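Local coordinates for protein HemO (Neisseria meningitidis, PDB 1J77) that binds heme through an axial histidine and probably cleaves the porphyrin ring oxidatively, as a heme oxygenase, at residues H58-A63 / C113-N118; V51-V56 / M75-A80; V37-Y42 / L131-E136. All coordinates share one frame; numbering follows the deposited sequence.

Contact 1: residues H58-A63 / C113-N118; sequences HIYKDA and CAEGSN. With HEM (protoporphyrin IX containing Fe), chain B.
Tyr60 and Glu115 mark the closest backbone approach, their CA atoms 9.7 Å apart, a gap that a tyrosine at the end of helix 39-60 is long enough to span. The Tyr60 ring points at helix 104-119 and brings its hydroxyl to the carboxylate of Glu115: OH donates to OE1 at 2.6 Å. OE1 is met on its anti side, 25° out of the carboxylate plane, and the ring and carboxylate planes stand 80° apart. Glu115 reaches this position because CG lies anti to its backbone N (chi1 -165°) and the chain then bends at chi2, which turns OE1 toward the phenol. OE1 and Ala114 CB both sit at the ring edge, near its plane; the small methyl, 3.7 Å from Tyr60 OH, flanks the hydroxyl. A water grips the hydroxyl as well, donating to Tyr60 OH at 2.8 Å and accepting from Asn118 ND2 at 3.1 Å, so this buried phenol is held by two bonds. The far side of helix 104-119 serves the heme. Gly116 C lies 3.3 Å from heme C2D, the bare glycine backbone letting helix and porphyrin come this close; Ser117 CB packs on C3C, while its OG donates back to Ala114 O. This glycine-bearing helix is the distal helix of the heme oxygenase fold, and a water completes the iron coordination on its side. Behind the acid, His152 of helix 149-162 makes a weak hydrogen bond to Glu115 OE2, and Ile59 of helix 39-60 packs on Ala107, Trp110 and Leu111 of helix 104-119.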
loop_
_atom_site.group_PDB
_atom_site.type_symbol
_atom_site.label_atom_id
_atom_site.label_comp_id
_atom_site.label_asym_id
_atom_site.label_seq_id
_atom_site.Cartn_x
_atom_site.Cartn_y
_atom_site.Cartn_z
ATOM N N HIS A 58 -5.002 -7.761 9.106
ATOM C CA HIS A 58 -6.053 -8.760 9.375
ATOM C C HIS A 58 -6.656 -9.295 8.061
ATOM O O HIS A 58 -7.280 -10.392 8.034
ATOM C CB HIS A 58 -7.136 -8.127 10.252
ATOM C CG HIS A 58 -7.961 -7.089 9.551
ATOM N ND1 HIS A 58 -7.421 -5.897 9.095
ATOM C CD2 HIS A 58 -9.258 -7.086 9.144
ATOM C CE1 HIS A 58 -8.367 -5.193 8.488
ATOM N NE2 HIS A 58 -9.484 -5.900 8.478
ATOM N N ILE A 59 -6.524 -8.541 6.970
ATOM C CA ILE A 59 -7.027 -8.996 5.680
ATOM C C ILE A 59 -6.057 -10.028 5.097
ATOM O O ILE A 59 -6.484 -11.033 4.543
ATOM C CB ILE A 59 -7.229 -7.801 4.727
ATOM C CG1 ILE A 59 -8.179 -6.782 5.360
ATOM C CG2 ILE A 59 -7.754 -8.307 3.335
ATOM C CD1 ILE A 59 -8.383 -5.521 4.530
ATOM N N TYR A 60 -4.758 -9.799 5.240
ATOM C CA TYR A 60 -3.744 -10.748 4.756
ATOM C C TYR A 60 -3.849 -12.070 5.487
ATOM O O TYR A 60 -3.554 -13.118 4.916
ATOM C CB TYR A 60 -2.291 -10.218 4.840
ATOM C CG TYR A 60 -1.896 -9.343 3.629
ATOM C CD1 TYR A 60 -1.877 -7.952 3.705
ATOM C CD2 TYR A 60 -1.502 -9.916 2.437
ATOM C CE1 TYR A 60 -1.532 -7.174 2.619
ATOM C CE2 TYR A 60 -1.158 -9.160 1.349
ATOM C CZ TYR A 60 -1.175 -7.778 1.435
ATOM O OH TYR A 60 -0.809 -7.044 0.314
ATOM N N LYS A 61 -4.355 -11.997 6.718
ATOM C CA LYS A 61 -4.458 -13.190 7.558
ATOM C C LYS A 61 -5.859 -13.767 7.564
ATOM O O LYS A 61 -6.161 -14.722 8.330
ATOM C CB LYS A 61 -4.068 -12.840 8.994
ATOM C CG LYS A 61 -2.595 -12.504 9.202
ATOM C CD LYS A 61 -2.296 -11.844 10.550
ATOM C CE LYS A 61 -0.812 -11.740 10.821
ATOM N NZ LYS A 61 -0.468 -10.927 12.036
ATOM N N ASP A 62 -6.755 -13.191 6.793
ATOM C CA ASP A 62 -8.157 -13.634 6.793
ATOM C C ASP A 62 -8.303 -15.119 6.443
ATOM O O ASP A 62 -7.748 -15.604 5.478
ATOM C CB ASP A 62 -8.956 -12.741 5.854
ATOM C CG ASP A 62 -10.438 -13.039 5.895
ATOM O OD1 ASP A 62 -10.932 -13.790 5.022
ATOM O OD2 ASP A 62 -11.152 -12.554 6.782
ATOM N N ALA A 63 -9.006 -15.883 7.272
ATOM C CA ALA A 63 -9.092 -17.313 6.959
ATOM C C ALA A 63 -9.746 -17.602 5.620
ATOM O O ALA A 63 -9.239 -18.367 4.859
ATOM C CB ALA A 63 -9.809 -18.063 8.042
ATOM N N CYS A 113 -5.213 -2.754 -3.156
ATOM C CA CYS A 113 -4.436 -1.505 -2.975
ATOM C C CYS A 113 -3.106 -1.833 -2.332
ATOM O O CYS A 113 -2.058 -1.433 -2.818
ATOM C CB CYS A 113 -5.246 -0.592 -2.114
ATOM S SG CYS A 113 -4.561 0.993 -1.851
ATOM N N ALA A 114 -3.117 -2.588 -1.222
ATOM C CA ALA A 114 -1.863 -2.901 -0.606
ATOM C C ALA A 114 -0.936 -3.765 -1.447
ATOM O O ALA A 114 0.284 -3.574 -1.443
ATOM C CB ALA A 114 -2.086 -3.572 0.797
ATOM N N GLU A 115 -1.511 -4.757 -2.143
ATOM C CA GLU A 115 -0.669 -5.652 -2.874
ATOM C C GLU A 115 -0.113 -4.954 -4.136
ATOM O O GLU A 115 1.072 -5.142 -4.482
ATOM C CB GLU A 115 -1.375 -6.985 -3.130
ATOM C CG GLU A 115 -0.405 -8.084 -3.581
ATOM C CD GLU A 115 0.749 -8.326 -2.654
ATOM O OE1 GLU A 115 0.577 -8.351 -1.415
ATOM O OE2 GLU A 115 1.868 -8.533 -3.149
ATOM N N GLY A 116 -0.930 -4.148 -4.783
ATOM C CA GLY A 116 -0.434 -3.366 -5.886
ATOM C C GLY A 116 0.652 -2.375 -5.510
ATOM O O GLY A 116 1.521 -2.096 -6.329
ATOM N N SER A 117 0.678 -1.897 -4.282
ATOM C CA SER A 117 1.699 -0.977 -3.847
ATOM C C SER A 117 3.097 -1.593 -3.871
ATOM O O SER A 117 4.100 -0.880 -4.015
ATOM C CB SER A 117 1.352 -0.446 -2.457
ATOM O OG SER A 117 1.717 -1.342 -1.402
ATOM N N ASN A 118 3.172 -2.912 -3.748
ATOM C CA ASN A 118 4.449 -3.602 -3.771
ATOM C C ASN A 118 4.866 -3.716 -5.222
ATOM O O ASN A 118 6.053 -3.563 -5.555
ATOM C CB ASN A 118 4.316 -4.978 -3.109
ATOM C CG ASN A 118 3.921 -4.884 -1.617
ATOM O OD1 ASN A 118 4.406 -4.011 -0.875
ATOM N ND2 ASN A 118 3.035 -5.797 -1.172
HETATM C CHA HEM B . 1.023 0.295 -9.514
HETATM C CHB HEM B . 4.155 3.946 -8.953
HETATM C CHC HEM B . 2.569 4.582 -4.383
HETATM C CHD HEM B . -0.896 1.236 -5.139
HETATM C C1A HEM B . 2.069 1.162 -9.720
HETATM C C2A HEM B . 2.990 1.158 -10.879
HETATM C C3A HEM B . 3.834 2.171 -10.694
HETATM C C4A HEM B . 3.500 2.860 -9.456
HETATM C CMA HEM B . 4.986 2.569 -11.651
HETATM C CAA HEM B . 3.063 0.162 -12.072
HETATM C CBA HEM B . 4.103 -0.911 -11.746
HETATM C CGA HEM B . 4.134 -2.009 -12.792
HETATM O O1A HEM B . 3.129 -2.143 -13.550
HETATM O O2A HEM B . 5.179 -2.723 -12.864
HETATM C C1B HEM B . 4.015 4.444 -7.666
HETATM C C2B HEM B . 4.818 5.488 -7.093
HETATM C C3B HEM B . 4.363 5.701 -5.825
HETATM C C4B HEM B . 3.305 4.725 -5.570
HETATM C CMB HEM B . 5.960 6.171 -7.888
HETATM C CAB HEM B . 4.912 6.668 -4.774
HETATM C CBB HEM B . 5.403 7.856 -5.112
HETATM C C1C HEM B . 1.543 3.696 -4.187
HETATM C C2C HEM B . 0.835 3.474 -2.927
HETATM C C3C HEM B . -0.154 2.599 -3.165
HETATM C C4C HEM B . -0.062 2.136 -4.522
HETATM C CMC HEM B . 1.126 4.259 -1.639
HETATM C CAC HEM B . -1.196 2.058 -2.194
HETATM C CBC HEM B . -1.463 2.724 -1.075
HETATM C C1D HEM B . -0.672 0.720 -6.376
HETATM C C2D HEM B . -1.515 -0.299 -6.947
HETATM C C3D HEM B . -0.952 -0.585 -8.303
HETATM C C4D HEM B . 0.195 0.284 -8.410
HETATM C CMD HEM B . -2.740 -0.925 -6.278
HETATM C CAD HEM B . -1.407 -1.625 -9.328
HETATM C CBD HEM B . -2.057 -1.011 -10.532
HETATM C CGD HEM B . -2.531 -2.190 -11.352
HETATM O O1D HEM B . -3.665 -2.660 -11.093
HETATM O O2D HEM B . -1.801 -2.611 -12.303
HETATM N NA HEM B . 2.426 2.196 -8.888
HETATM N NB HEM B . 3.080 4.033 -6.729
HETATM N NC HEM B . 0.974 2.856 -5.099
HETATM N ND HEM B . 0.354 1.075 -7.263
HETATM FE FE HEM B . 1.635 2.602 -7.050
HETATM O O HOH W 1 1.263 -5.462 1.325
HETATM O O HOH W 2 2.829 1.263 -6.282
#

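Contact 2: residues V51-V56 / M75-A80; sequences VFHKAV and MARYDA
Lys54 crosses the ring of Tyr78 at a slant, and its chain can be followed atom by atom. CB sits over one face, 4.0 Å from the ring centroid and 24° off the normal, a CH-pi contact displaced toward CE1 and CZ. CG then passes near CZ and the hydroxyl. An extended first torsion (chi1 173°) followed by a bend at chi2 turns CD to 3.6 Å from Tyr78 OH, where it also meets CZ and CE2. A lysine suits this exposed border: its methylenes cover the aromatic ring and its ammonium group can stay near solvent. The backbones come close here, His53 CA and Tyr78 CA being 5.1 Å apart, at the point where the all-helical heme oxygenase fold brings the start of helix 78-87 against the second half of helix 39-60. His53, one residue back from Lys54 and buried, has Arg77 CB over one face of its imidazole, 4.1 Å from the centroid, with Phe52 CD2 over the opposite face. The histidine and arginine run side by side in the same direction, yet the guanidinium plane is turned 61° from the imidazole. His53 ND1 is hydrogen-bonded to Gln49 O, one turn earlier, which fixes the rotation of the ring. Arg77 uses its aliphatic base for packing and carries its polar end onward, NE making a weak hydrogen bond to Asn118 OD1. Phe52, behind the imidazole, touches the heme itself and meets Tyr184 edge-to-face.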
loop_
_atom_site.group_PDB
_atom_site.type_symbol
_atom_site.label_atom_id
_atom_site.label_comp_id
_atom_site.label_asym_id
_atom_site.label_seq_id
_atom_site.Cartn_x
_atom_site.Cartn_y
_atom_site.Cartn_z
ATOM N N VAL A 51 1.301 2.462 9.378
ATOM C CA VAL A 51 -0.112 2.558 9.656
ATOM C C VAL A 51 -0.902 1.878 8.566
ATOM O O VAL A 51 -1.857 1.104 8.829
ATOM C CB VAL A 51 -0.582 4.033 9.808
ATOM C CG1 VAL A 51 -2.087 4.150 9.982
ATOM C CG2 VAL A 51 0.114 4.654 10.964
ATOM N N PHE A 52 -0.566 2.175 7.328
ATOM C CA PHE A 52 -1.282 1.541 6.227
ATOM C C PHE A 52 -1.158 0.013 6.273
ATOM O O PHE A 52 -2.144 -0.728 6.089
ATOM C CB PHE A 52 -0.834 2.074 4.865
ATOM C CG PHE A 52 -1.597 1.445 3.725
ATOM C CD1 PHE A 52 -2.899 1.832 3.447
ATOM C CD2 PHE A 52 -1.022 0.490 2.959
ATOM C CE1 PHE A 52 -3.609 1.227 2.408
ATOM C CE2 PHE A 52 -1.749 -0.090 1.920
ATOM C CZ PHE A 52 -2.996 0.287 1.681
ATOM N N HIS A 53 0.057 -0.474 6.439
ATOM C CA HIS A 53 0.254 -1.931 6.438
ATOM C C HIS A 53 -0.344 -2.579 7.690
ATOM O O HIS A 53 -0.834 -3.698 7.631
ATOM C CB HIS A 53 1.730 -2.257 6.222
ATOM C CG HIS A 53 2.094 -2.166 4.782
ATOM N ND1 HIS A 53 2.711 -1.071 4.190
ATOM C CD2 HIS A 53 1.785 -3.009 3.776
ATOM C CE1 HIS A 53 2.839 -1.299 2.896
ATOM N NE2 HIS A 53 2.273 -2.460 2.617
ATOM N N LYS A 54 -0.368 -1.895 8.815
ATOM C CA LYS A 54 -1.104 -2.443 9.957
ATOM C C LYS A 54 -2.597 -2.596 9.642
ATOM O O LYS A 54 -3.230 -3.602 9.992
ATOM C CB LYS A 54 -0.889 -1.569 11.198
ATOM C CG LYS A 54 -1.759 -1.952 12.421
ATOM C CD LYS A 54 -1.495 -3.295 12.952
ATOM C CE LYS A 54 -2.480 -3.646 14.103
ATOM N NZ LYS A 54 -1.974 -4.794 14.895
ATOM N N ALA A 55 -3.181 -1.603 9.009
ATOM C CA ALA A 55 -4.584 -1.554 8.675
ATOM C C ALA A 55 -5.040 -2.704 7.780
ATOM O O ALA A 55 -6.248 -2.959 7.701
ATOM C CB ALA A 55 -4.928 -0.218 8.014
ATOM N N VAL A 56 -4.113 -3.301 7.040
ATOM C CA VAL A 56 -4.499 -4.401 6.180
ATOM C C VAL A 56 -4.051 -5.744 6.688
ATOM O O VAL A 56 -4.328 -6.768 6.061
ATOM C CB VAL A 56 -4.049 -4.208 4.714
ATOM C CG1 VAL A 56 -4.727 -3.003 4.041
ATOM C CG2 VAL A 56 -2.516 -4.176 4.595
ATOM N N MET A 75 2.455 -12.678 2.341
ATOM C CA MET A 75 2.693 -11.520 1.490
ATOM C C MET A 75 2.684 -10.195 2.264
ATOM O O MET A 75 3.100 -9.173 1.713
ATOM C CB MET A 75 1.667 -11.475 0.364
ATOM C CG MET A 75 1.808 -12.614 -0.645
ATOM S SD MET A 75 0.419 -12.623 -1.770
ATOM C CE MET A 75 0.595 -14.320 -2.554
ATOM N N ALA A 76 2.247 -10.210 3.525
ATOM C CA ALA A 76 2.160 -8.974 4.316
ATOM C C ALA A 76 3.511 -8.313 4.588
ATOM O O ALA A 76 4.526 -8.981 4.806
ATOM C CB ALA A 76 1.427 -9.209 5.617
ATOM N N ARG A 77 3.527 -6.977 4.559
ATOM C CA ARG A 77 4.770 -6.226 4.744
ATOM C C ARG A 77 4.887 -5.454 6.054
ATOM O O ARG A 77 5.808 -4.703 6.282
ATOM C CB ARG A 77 4.896 -5.200 3.624
ATOM C CG ARG A 77 4.818 -5.752 2.243
ATOM C CD ARG A 77 6.023 -6.501 1.851
ATOM N NE ARG A 77 6.131 -6.600 0.400
ATOM C CZ ARG A 77 6.800 -7.553 -0.231
ATOM N NH1 ARG A 77 7.418 -8.505 0.456
ATOM N NH2 ARG A 77 6.857 -7.559 -1.555
ATOM N N TYR A 78 3.917 -5.598 6.936
ATOM C CA TYR A 78 3.983 -4.886 8.182
ATOM C C TYR A 78 5.208 -5.210 8.998
ATOM O O TYR A 78 5.836 -4.320 9.552
ATOM C CB TYR A 78 2.690 -5.181 8.955
ATOM C CG TYR A 78 2.525 -4.537 10.308
ATOM C CD1 TYR A 78 2.784 -3.206 10.538
ATOM C CD2 TYR A 78 2.029 -5.297 11.358
ATOM C CE1 TYR A 78 2.622 -2.664 11.750
ATOM C CE2 TYR A 78 1.828 -4.748 12.601
ATOM C CZ TYR A 78 2.131 -3.446 12.801
ATOM O OH TYR A 78 1.932 -2.925 14.055
ATOM N N ASP A 79 5.566 -6.480 9.077
ATOM C CA ASP A 79 6.750 -6.844 9.834
ATOM C C ASP A 79 8.004 -6.145 9.256
ATOM O O ASP A 79 8.822 -5.572 10.007
ATOM C CB ASP A 79 6.943 -8.379 9.850
ATOM C CG ASP A 79 5.936 -9.130 10.725
ATOM O OD1 ASP A 79 5.452 -8.588 11.763
ATOM O OD2 ASP A 79 5.627 -10.329 10.437
ATOM N N ALA A 80 8.088 -6.130 7.922
ATOM C CA ALA A 80 9.242 -5.528 7.225
ATOM C C ALA A 80 9.314 -4.027 7.493
ATOM O O ALA A 80 10.377 -3.535 7.820
ATOM C CB ALA A 80 9.197 -5.845 5.729
#

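Contact 3: residues V37-Y42 / L131-E136; sequences VSKENY and LDYNGE
The rings of Tyr42 and Tyr133 lie nearly parallel, planes 24° apart, but slide past each other in opposite directions until they barely overlap. Their centroids are 4.9 Å apart. Over one face of Tyr42, toward the rim, sits Tyr133 CD1; its neighbour CE1 makes the closest touch, 3.5 Å from Tyr42 CD2. Tyr133 also has Leu131 O, from its own segment, over the centre of one face. The Tyr133 hydroxyl end runs to Lys39, whose CG comes within 3.4 Å of OH as the two side chains cross at about a right angle. Leu131 adds an apolar branch, CD1 lying 4.4 Å from Tyr42 CB. One segment enters a helix and the other has just left one. Ser38 is the N-cap of helix 39-60, its OG accepting from Asn41 N at 3.0 Å, a role suited to a short hydroxyl side chain. Asp132, at positive phi (77°), closes helix 122-129 with a Schellman motif, and the chain goes on as a loop. In the heme oxygenase fold this joins the beginning of one long helix to the loop leading to helix 149-162. Asn134 OD1 accepts from Glu136 N, in the carbonyl plane on a lone pair, forming an Asx turn. The first torsion of Tyr42 (chi1 -172°) extends the ring away from its own backbone N, toward the loop. There its hydroxyl is hydrogen-bonded to Gly138 O.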
loop_
_atom_site.group_PDB
_atom_site.type_symbol
_atom_site.label_atom_id
_atom_site.label_comp_id
_atom_site.label_asym_id
_atom_site.label_seq_id
_atom_site.Cartn_x
_atom_site.Cartn_y
_atom_site.Cartn_z
ATOM N N VAL A 37 14.230 13.501 1.483
ATOM C CA VAL A 37 15.048 14.735 1.693
ATOM C C VAL A 37 15.937 14.682 2.939
ATOM O O VAL A 37 16.922 15.458 3.124
ATOM C CB VAL A 37 14.154 16.005 1.691
ATOM C CG1 VAL A 37 13.515 16.268 2.998
ATOM C CG2 VAL A 37 14.984 17.259 1.265
ATOM N N SER A 38 15.667 13.707 3.770
ATOM C CA SER A 38 16.374 13.600 5.012
ATOM C C SER A 38 15.934 12.344 5.712
ATOM O O SER A 38 14.839 11.825 5.470
ATOM C CB SER A 38 16.063 14.772 5.929
ATOM O OG SER A 38 14.720 14.794 6.413
ATOM N N LYS A 39 16.758 11.912 6.652
ATOM C CA LYS A 39 16.398 10.774 7.530
ATOM C C LYS A 39 15.067 11.089 8.268
ATOM O O LYS A 39 14.190 10.198 8.449
ATOM C CB LYS A 39 17.523 10.566 8.566
ATOM C CG LYS A 39 17.451 9.217 9.311
ATOM C CD LYS A 39 18.191 9.313 10.670
ATOM C CE LYS A 39 19.030 8.074 10.933
ATOM N NZ LYS A 39 19.573 7.998 12.352
ATOM N N GLU A 40 14.905 12.322 8.726
ATOM C CA GLU A 40 13.715 12.739 9.440
ATOM C C GLU A 40 12.452 12.556 8.576
ATOM O O GLU A 40 11.464 11.978 8.997
ATOM C CB GLU A 40 13.853 14.199 9.858
ATOM C CG GLU A 40 12.607 14.787 10.484
ATOM C CD GLU A 40 12.691 16.279 10.773
ATOM O OE1 GLU A 40 13.752 16.925 10.497
ATOM O OE2 GLU A 40 11.678 16.812 11.287
ATOM N N ASN A 41 12.502 13.032 7.347
ATOM C CA ASN A 41 11.370 12.817 6.459
ATOM C C ASN A 41 11.175 11.331 6.078
ATOM O O ASN A 41 10.018 10.908 5.870
ATOM C CB ASN A 41 11.464 13.721 5.232
ATOM C CG ASN A 41 10.795 15.046 5.451
ATOM O OD1 ASN A 41 10.660 15.533 6.576
ATOM N ND2 ASN A 41 10.291 15.614 4.359
ATOM N N TYR A 42 12.245 10.561 5.957
ATOM C CA TYR A 42 12.108 9.131 5.615
ATOM C C TYR A 42 11.408 8.434 6.762
ATOM O O TYR A 42 10.600 7.494 6.535
ATOM C CB TYR A 42 13.449 8.433 5.315
ATOM C CG TYR A 42 13.294 7.035 4.777
ATOM C CD1 TYR A 42 12.738 6.795 3.534
ATOM C CD2 TYR A 42 13.707 5.916 5.520
ATOM C CE1 TYR A 42 12.618 5.515 3.025
ATOM C CE2 TYR A 42 13.604 4.667 5.020
ATOM C CZ TYR A 42 13.049 4.444 3.793
ATOM O OH TYR A 42 12.878 3.176 3.329
ATOM N N LEU A 131 19.934 6.819 -0.283
ATOM C CA LEU A 131 20.180 7.120 1.121
ATOM C C LEU A 131 20.960 6.012 1.823
ATOM O O LEU A 131 21.169 6.083 3.029
ATOM C CB LEU A 131 18.860 7.322 1.858
ATOM C CG LEU A 131 17.960 8.504 1.465
ATOM C CD1 LEU A 131 16.663 8.587 2.323
ATOM C CD2 LEU A 131 18.743 9.802 1.579
ATOM N N ASP A 132 21.365 4.997 1.054
ATOM C CA ASP A 132 22.082 3.821 1.558
ATOM C C ASP A 132 21.135 2.860 2.258
ATOM O O ASP A 132 21.580 1.966 2.978
ATOM C CB ASP A 132 23.235 4.214 2.495
ATOM C CG ASP A 132 24.348 4.939 1.774
ATOM O OD1 ASP A 132 24.918 5.871 2.378
ATOM O OD2 ASP A 132 24.710 4.658 0.611
ATOM N N TYR A 133 19.828 3.059 2.093
ATOM C CA TYR A 133 18.856 2.126 2.651
ATOM C C TYR A 133 18.494 1.061 1.609
ATOM O O TYR A 133 17.982 1.394 0.524
ATOM C CB TYR A 133 17.584 2.854 3.069
ATOM C CG TYR A 133 17.775 3.926 4.112
ATOM C CD1 TYR A 133 17.041 5.102 4.067
ATOM C CD2 TYR A 133 18.667 3.757 5.156
ATOM C CE1 TYR A 133 17.213 6.099 5.025
ATOM C CE2 TYR A 133 18.828 4.744 6.136
ATOM C CZ TYR A 133 18.124 5.913 6.057
ATOM O OH TYR A 133 18.311 6.879 7.038
ATOM N N ASN A 134 18.715 -0.210 1.944
ATOM C CA ASN A 134 18.449 -1.311 1.022
ATOM C C ASN A 134 17.548 -2.407 1.641
ATOM O O ASN A 134 16.927 -2.204 2.673
ATOM C CB ASN A 134 19.772 -1.923 0.593
ATOM C CG ASN A 134 20.680 -2.166 1.766
ATOM O OD1 ASN A 134 20.328 -2.886 2.688
ATOM N ND2 ASN A 134 21.833 -1.515 1.770
ATOM N N GLY A 135 17.471 -3.551 0.970
ATOM C CA GLY A 135 16.610 -4.639 1.392
ATOM C C GLY A 135 17.000 -5.324 2.674
ATOM O O GLY A 135 16.251 -6.174 3.178
ATOM N N GLU A 136 18.151 -4.947 3.217
ATOM C CA GLU A 136 18.616 -5.511 4.475
ATOM C C GLU A 136 18.646 -4.485 5.587
ATOM O O GLU A 136 18.938 -4.844 6.727
ATOM C CB GLU A 136 20.039 -6.101 4.339
ATOM C CG GLU A 136 20.275 -6.934 3.088
ATOM C CD GLU A 136 19.581 -8.288 3.084
ATOM O OE1 GLU A 136 19.153 -8.784 4.153
ATOM O OE2 GLU A 136 19.473 -8.876 1.979
#

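Helix 39-60 contributes to all three contacts: contact 3 uses its first turn, contact 2 a stretch in its second half and contact 1 its last turn. Contact 1 is fully buried and depends on a polar network among enclosed groups, on a helix that also lines the heme. Contact 2, partly buried, touches contact 1, for instance where Phe52 packs on Ala114 and Met75 on Tyr60, but its own chemistry is aliphatic carbon over aromatic faces. Contact 3 lies farther out, about 24 Å from contact 1 and 19 Å from contact 2 between centres, and pairs two slid-apart tyrosine rings between a helix start and a loop. Helix 104-119 belongs to contact 1, helix 78-87 to contact 2.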